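Long-range contacts in minor fimbrium tip subunit Mfa3 (PDB 5NF4), which forms part of the tip of the minor fimbriae, filaments that mediate biofilm formation and adhesion to host cells and other oral bacteria: residues D67-L72 and S98-T103; F115-P120 and F159-M164. All coordinates share one frame; numbering follows the deposited sequence.

Contact 1 (D67-L72 and S98-T103)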
loop_
_atom_site.group_PDB
_atom_site.type_symbol
_atom_site.label_atom_id
_atom_site.label_comp_id
_atom_site.label_asym_id
_atom_site.label_seq_id
_atom_site.Cartn_x
_atom_site.Cartn_y
_atom_site.Cartn_z
ATOM N N ASP A 67 11.026 3.381 -0.444
ATOM C CA ASP A 67 11.503 2.069 0.008
ATOM C C ASP A 67 12.067 2.064 1.422
ATOM O O ASP A 67 12.467 1.018 1.932
ATOM C CB ASP A 67 12.589 1.582 -0.957
ATOM C CG ASP A 67 12.122 1.566 -2.393
ATOM O OD1 ASP A 67 10.924 1.303 -2.624
ATOM O OD2 ASP A 67 12.945 1.820 -3.292
ATOM N N ARG A 68 12.146 3.230 2.044
ATOM C CA ARG A 68 12.877 3.344 3.300
ATOM C C ARG A 68 12.069 2.794 4.443
ATOM O O ARG A 68 10.879 3.071 4.565
ATOM C CB ARG A 68 13.250 4.798 3.585
ATOM C CG ARG A 68 14.522 5.239 2.897
ATOM C CD ARG A 68 14.893 6.669 3.237
ATOM N NE ARG A 68 15.952 7.170 2.359
ATOM C CZ ARG A 68 16.671 8.263 2.589
ATOM N NH1 ARG A 68 16.471 8.985 3.688
ATOM N NH2 ARG A 68 17.608 8.625 1.722
ATOM N N VAL A 69 12.732 1.986 5.266
ATOM C CA VAL A 69 12.134 1.468 6.469
ATOM C C VAL A 69 12.883 2.085 7.639
ATOM O O VAL A 69 13.981 1.650 7.976
ATOM C CB VAL A 69 12.209 -0.068 6.541
ATOM C CG1 VAL A 69 11.461 -0.562 7.772
ATOM C CG2 VAL A 69 11.633 -0.697 5.265
ATOM N N HIS A 70 12.241 3.064 8.269
ATOM C CA HIS A 70 12.820 3.860 9.356
ATOM C C HIS A 70 12.713 3.188 10.716
ATOM O O HIS A 70 13.566 3.370 11.576
ATOM C CB HIS A 70 12.111 5.212 9.423
ATOM C CG HIS A 70 12.349 6.061 8.218
ATOM N ND1 HIS A 70 11.514 6.043 7.121
ATOM C CD2 HIS A 70 13.350 6.922 7.923
ATOM C CE1 HIS A 70 11.985 6.880 6.212
ATOM N NE2 HIS A 70 13.101 7.422 6.671
ATOM N N SER A 71 11.631 2.460 10.904
ATOM C CA SER A 71 11.446 1.651 12.099
ATOM C C SER A 71 10.724 0.381 11.732
ATOM O O SER A 71 9.961 0.345 10.776
ATOM C CB SER A 71 10.663 2.405 13.169
ATOM O OG SER A 71 9.312 2.576 12.766
ATOM N N LEU A 72 10.955 -0.667 12.511
ATOM C CA LEU A 72 10.331 -1.948 12.272
ATOM C C LEU A 72 10.078 -2.666 13.590
ATOM O O LEU A 72 11.023 -2.956 14.317
ATOM C CB LEU A 72 11.227 -2.810 11.373
ATOM C CG LEU A 72 10.697 -4.218 11.087
ATOM C CD1 LEU A 72 9.405 -4.146 10.274
ATOM C CD2 LEU A 72 11.761 -5.064 10.403
ATOM N N SER A 98 16.697 0.135 3.850
ATOM C CA SER A 98 15.494 -0.535 3.341
ATOM C C SER A 98 15.405 -1.954 3.870
ATOM O O SER A 98 14.463 -2.681 3.561
ATOM C CB SER A 98 15.492 -0.583 1.816
ATOM O OG SER A 98 16.467 -1.509 1.347
ATOM N N THR A 99 16.406 -2.350 4.646
ATOM C CA THR A 99 16.486 -3.721 5.153
ATOM C C THR A 99 17.000 -3.774 6.587
ATOM O O THR A 99 17.870 -2.981 6.968
ATOM C CB THR A 99 17.429 -4.578 4.303
ATOM O OG1 THR A 99 18.769 -4.119 4.503
ATOM C CG2 THR A 99 17.086 -4.494 2.816
ATOM N N TYR A 100 16.491 -4.752 7.346
ATOM C CA TYR A 100 16.939 -5.030 8.705
ATOM C C TYR A 100 17.294 -6.489 8.809
ATOM O O TYR A 100 16.583 -7.341 8.298
ATOM C CB TYR A 100 15.856 -4.672 9.734
ATOM C CG TYR A 100 15.734 -3.181 9.909
ATOM C CD1 TYR A 100 16.655 -2.472 10.666
ATOM C CD2 TYR A 100 14.734 -2.475 9.274
ATOM C CE1 TYR A 100 16.553 -1.104 10.806
ATOM C CE2 TYR A 100 14.626 -1.119 9.404
ATOM C CZ TYR A 100 15.534 -0.433 10.167
ATOM O OH TYR A 100 15.417 0.936 10.288
ATOM N N VAL A 101 18.431 -6.775 9.422
ATOM C CA VAL A 101 18.753 -8.145 9.743
ATOM C C VAL A 101 19.115 -8.185 11.231
ATOM O O VAL A 101 19.932 -7.387 11.706
ATOM C CB VAL A 101 19.892 -8.662 8.843
ATOM C CG1 VAL A 101 21.077 -7.748 8.911
ATOM C CG2 VAL A 101 20.306 -10.090 9.245
ATOM N N PHE A 102 18.484 -9.098 11.965
ATOM C CA PHE A 102 18.729 -9.211 13.403
ATOM C C PHE A 102 18.417 -10.618 13.913
ATOM O O PHE A 102 17.666 -11.358 13.285
ATOM C CB PHE A 102 17.890 -8.178 14.169
ATOM C CG PHE A 102 16.404 -8.295 13.959
ATOM C CD1 PHE A 102 15.611 -9.138 14.744
ATOM C CD2 PHE A 102 15.771 -7.537 12.984
ATOM C CE1 PHE A 102 14.231 -9.233 14.553
ATOM C CE2 PHE A 102 14.407 -7.630 12.784
ATOM C CZ PHE A 102 13.621 -8.466 13.575
ATOM N N THR A 103 18.974 -10.951 15.065
ATOM C CA THR A 103 18.746 -12.252 15.685
ATOM C C THR A 103 17.776 -12.148 16.865
ATOM O O THR A 103 17.882 -11.231 17.652
ATOM C CB THR A 103 20.063 -12.808 16.132
ATOM O OG1 THR A 103 20.924 -12.896 14.990
ATOM C CG2 THR A 103 19.878 -14.190 16.748
#
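Val69 CG1 meets the Tyr100 ring at its edge, in the ring plane, 3.6 Å from Tyr100 CE2. With Val69 CG1 anti to the backbone N (chi1 -175°), that methyl lies against the ring while Val69 CG2 turns to the backbone of the other segment, 3.9 Å from Ser98 O. Further along, the side chains of Leu72 and Tyr100 run antiparallel alongside one another, Leu72 CD2 coming obliquely to within 4.1 Å of Tyr100 CD2. The same methyl reaches the edge of the Phe102 ring, 4.4 Å from Phe102 CE2; Phe102 itself stacks on His88.

The backbones are 5.0 Å apart at the loop end, from Val69 CA to Ser98 CA, where Val69 also has a backbone hydrogen bond to Thr97. They spread to 8.1 Å between Leu72 CA and Tyr100 CA, where the strands begin. Strand 71-78 pairs with 84-91 and 109-117, whereas 99-106 pairs with 41-49; the contact therefore joins strands of a beta-rich fimbrillin domain that are not paired with each other.

At the polar edge, Tyr100 OH donates to Val69 O over 2.8 Å. The hydroxyl lies 27° from the carbonyl plane, with a C=O...O angle of 140°, and this bond ties the far end of the ring to the loop leading into strand 71-78. Beyond it, Ser98 CB rests 3.4 Å from Asp67 O, while the Asp67 carboxylate turns off to a salt bridge with Arg194.

Contact 2 (F115-P120 and F159-M164)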
loop_
_atom_site.group_PDB
_atom_site.type_symbol
_atom_site.label_atom_id
_atom_site.label_comp_id
_atom_site.label_asym_id
_atom_site.label_seq_id
_atom_site.Cartn_x
_atom_site.Cartn_y
_atom_site.Cartn_z
ATOM N N PHE A 115 4.749 -7.931 11.530
ATOM C CA PHE A 115 5.762 -6.947 11.226
ATOM C C PHE A 115 5.052 -5.639 10.857
ATOM O O PHE A 115 4.172 -5.635 9.999
ATOM C CB PHE A 115 6.660 -7.380 10.069
ATOM C CG PHE A 115 7.536 -8.566 10.396
ATOM C CD1 PHE A 115 7.075 -9.855 10.205
ATOM C CD2 PHE A 115 8.795 -8.370 10.914
ATOM C CE1 PHE A 115 7.872 -10.940 10.500
ATOM C CE2 PHE A 115 9.623 -9.453 11.219
ATOM C CZ PHE A 115 9.162 -10.737 11.015
ATOM N N VAL A 116 5.456 -4.564 11.523
ATOM C CA VAL A 116 4.860 -3.228 11.328
ATOM C C VAL A 116 5.998 -2.219 11.172
ATOM O O VAL A 116 6.828 -2.093 12.054
ATOM C CB VAL A 116 3.946 -2.844 12.521
ATOM C CG1 VAL A 116 3.380 -1.467 12.333
ATOM C CG2 VAL A 116 2.775 -3.839 12.619
ATOM N N ALA A 117 6.007 -1.459 10.066
ATOM C CA ALA A 117 7.076 -0.529 9.794
ATOM C C ALA A 117 6.553 0.888 9.650
ATOM O O ALA A 117 5.421 1.076 9.204
ATOM C CB ALA A 117 7.822 -0.912 8.530
ATOM N N ASN A 118 7.381 1.834 10.088
ATOM C CA ASN A 118 7.117 3.260 9.906
ATOM C C ASN A 118 5.817 3.751 10.550
ATOM O O ASN A 118 5.201 4.700 10.083
ATOM C CB ASN A 118 7.103 3.560 8.416
ATOM C CG ASN A 118 8.459 3.349 7.779
ATOM O OD1 ASN A 118 9.480 3.373 8.473
ATOM N ND2 ASN A 118 8.487 3.194 6.449
ATOM N N ILE A 119 5.429 3.122 11.636
ATOM C CA ILE A 119 4.291 3.578 12.423
ATOM C C ILE A 119 4.787 4.479 13.562
ATOM O O ILE A 119 5.657 4.098 14.345
ATOM C CB ILE A 119 3.500 2.358 12.957
ATOM C CG1 ILE A 119 2.856 1.597 11.790
ATOM C CG2 ILE A 119 2.452 2.772 13.983
ATOM C CD1 ILE A 119 1.908 2.431 10.926
ATOM N N PRO A 120 4.263 5.717 13.646
ATOM C CA PRO A 120 4.704 6.611 14.723
ATOM C C PRO A 120 4.560 6.011 16.117
ATOM O O PRO A 120 3.465 5.530 16.482
ATOM C CB PRO A 120 3.776 7.822 14.574
ATOM C CG PRO A 120 3.360 7.795 13.166
ATOM C CD PRO A 120 3.268 6.360 12.777
ATOM N N PHE A 159 6.457 5.487 4.234
ATOM C CA PHE A 159 5.110 4.905 4.152
ATOM C C PHE A 159 4.931 3.813 5.184
ATOM O O PHE A 159 5.821 2.988 5.337
ATOM C CB PHE A 159 4.855 4.281 2.764
ATOM C CG PHE A 159 4.811 5.248 1.637
ATOM C CD1 PHE A 159 3.958 6.347 1.659
ATOM C CD2 PHE A 159 5.564 5.013 0.505
ATOM C CE1 PHE A 159 3.919 7.224 0.586
ATOM C CE2 PHE A 159 5.526 5.863 -0.551
ATOM C CZ PHE A 159 4.694 6.987 -0.513
ATOM N N PRO A 160 3.779 3.756 5.877
ATOM C CA PRO A 160 3.509 2.561 6.687
ATOM C C PRO A 160 3.560 1.296 5.869
ATOM O O PRO A 160 3.117 1.272 4.716
ATOM C CB PRO A 160 2.093 2.795 7.234
ATOM C CG PRO A 160 1.922 4.313 7.202
ATOM C CD PRO A 160 2.698 4.756 5.970
ATOM N N MET A 161 4.131 0.241 6.459
ATOM C CA MET A 161 4.217 -1.066 5.804
ATOM C C MET A 161 3.939 -2.157 6.827
ATOM O O MET A 161 4.080 -1.945 8.033
ATOM C CB MET A 161 5.582 -1.300 5.174
ATOM C CG MET A 161 6.164 -0.128 4.475
ATOM S SD MET A 161 7.725 -0.619 3.735
ATOM C CE MET A 161 8.297 0.949 3.072
ATOM N N SER A 162 3.487 -3.306 6.350
ATOM C CA SER A 162 3.322 -4.431 7.250
ATOM C C SER A 162 3.386 -5.756 6.556
ATOM O O SER A 162 3.314 -5.862 5.321
ATOM C CB SER A 162 1.986 -4.312 7.954
ATOM O OG SER A 162 0.964 -4.392 6.972
ATOM N N ARG A 163 3.502 -6.795 7.369
ATOM C CA ARG A 163 3.328 -8.133 6.856
ATOM C C ARG A 163 3.043 -9.033 8.038
ATOM O O ARG A 163 3.539 -8.782 9.130
ATOM C CB ARG A 163 4.566 -8.584 6.090
ATOM C CG ARG A 163 4.361 -9.834 5.246
ATOM C CD ARG A 163 3.553 -9.586 4.005
ATOM N NE ARG A 163 3.308 -10.869 3.374
ATOM C CZ ARG A 163 4.039 -11.396 2.402
ATOM N NH1 ARG A 163 5.057 -10.729 1.870
ATOM N NH2 ARG A 163 3.728 -12.602 1.948
ATOM N N MET A 164 2.195 -10.031 7.834
ATOM C CA MET A 164 1.988 -11.030 8.872
ATOM C C MET A 164 2.012 -12.428 8.298
ATOM O O MET A 164 1.591 -12.683 7.153
ATOM C CB MET A 164 0.688 -10.753 9.656
ATOM C CG MET A 164 -0.599 -10.874 8.941
ATOM S SD MET A 164 -2.005 -10.612 10.081
ATOM C CE MET A 164 -2.061 -12.232 10.859
#
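Asn118 ND2 donates to two backbone oxygens, Phe159 O across the contact and Arg68 O. The bond from Asn118 ND2 to Phe159 O is 2.9 Å long, the N-H pointing almost straight at the oxygen (166°). That oxygen lies close to the amide plane of Asn118, but the donor stands above the plane of the Phe159 carbonyl. With Asn118 CG anti to its own carbonyl carbon (chi1 -65°), the amide swings back to this oxygen. Asn118 OD1 takes the N-H of His70, so three backbone groups hold the buried amide in a fixed rotation.

Next to it the strands run antiparallel at 177°, their axes 4.7 Å apart. Ala117 and Met161 form one hydrogen-bonded pair, with Ala117 N 2.8 Å from Met161 O and Met161 N returning a bond to Ala117 O. Phe115 and Arg163 form the next, with Phe115 N 2.8 Å from Arg163 O and Arg163 N bonded back to Phe115 O. Between them Val116 faces Ser162 in a non-hydrogen-bonded pair, where Ser162 CA approaches Phe115 O at 3.1 Å in a CA-H...O contact.

Ala117 CB and Met161 CB touch at 4.1 Å on the sheet face shared with Phe115, whose ring turns an edge to Arg163 O. Past the strand end Ile119 crosses Pro160 at about a right angle, Ile119 CD1 lying 3.7 Å from Pro160 CB, and Tyr222 packs against both.

This is an antiparallel ladder of three bridges between neighbouring strands, continued past its end by an asparagine side-chain-to-backbone bond.

The centres of contacts 1 and 2 lie about 10 Å apart, and the two follow in series along the chain: contact 1 is complete before residues 115-120 begin. Strand 71-78 of contact 1 is the antiparallel neighbour of strand 109-117 of contact 2, which pairs in turn with 161-170. Strand 99-106 leads directly into 109-117, although its backbone partner is 41-49. Thus contact 2 is made between neighbouring strands of one sheet, while contact 1 reaches from that sheet to a strand paired elsewhere. Asn118 is the link they share: its side chain, bonded to His70 N and Arg68 O, holds the loop before strand 71-78 against the end of strand 109-117.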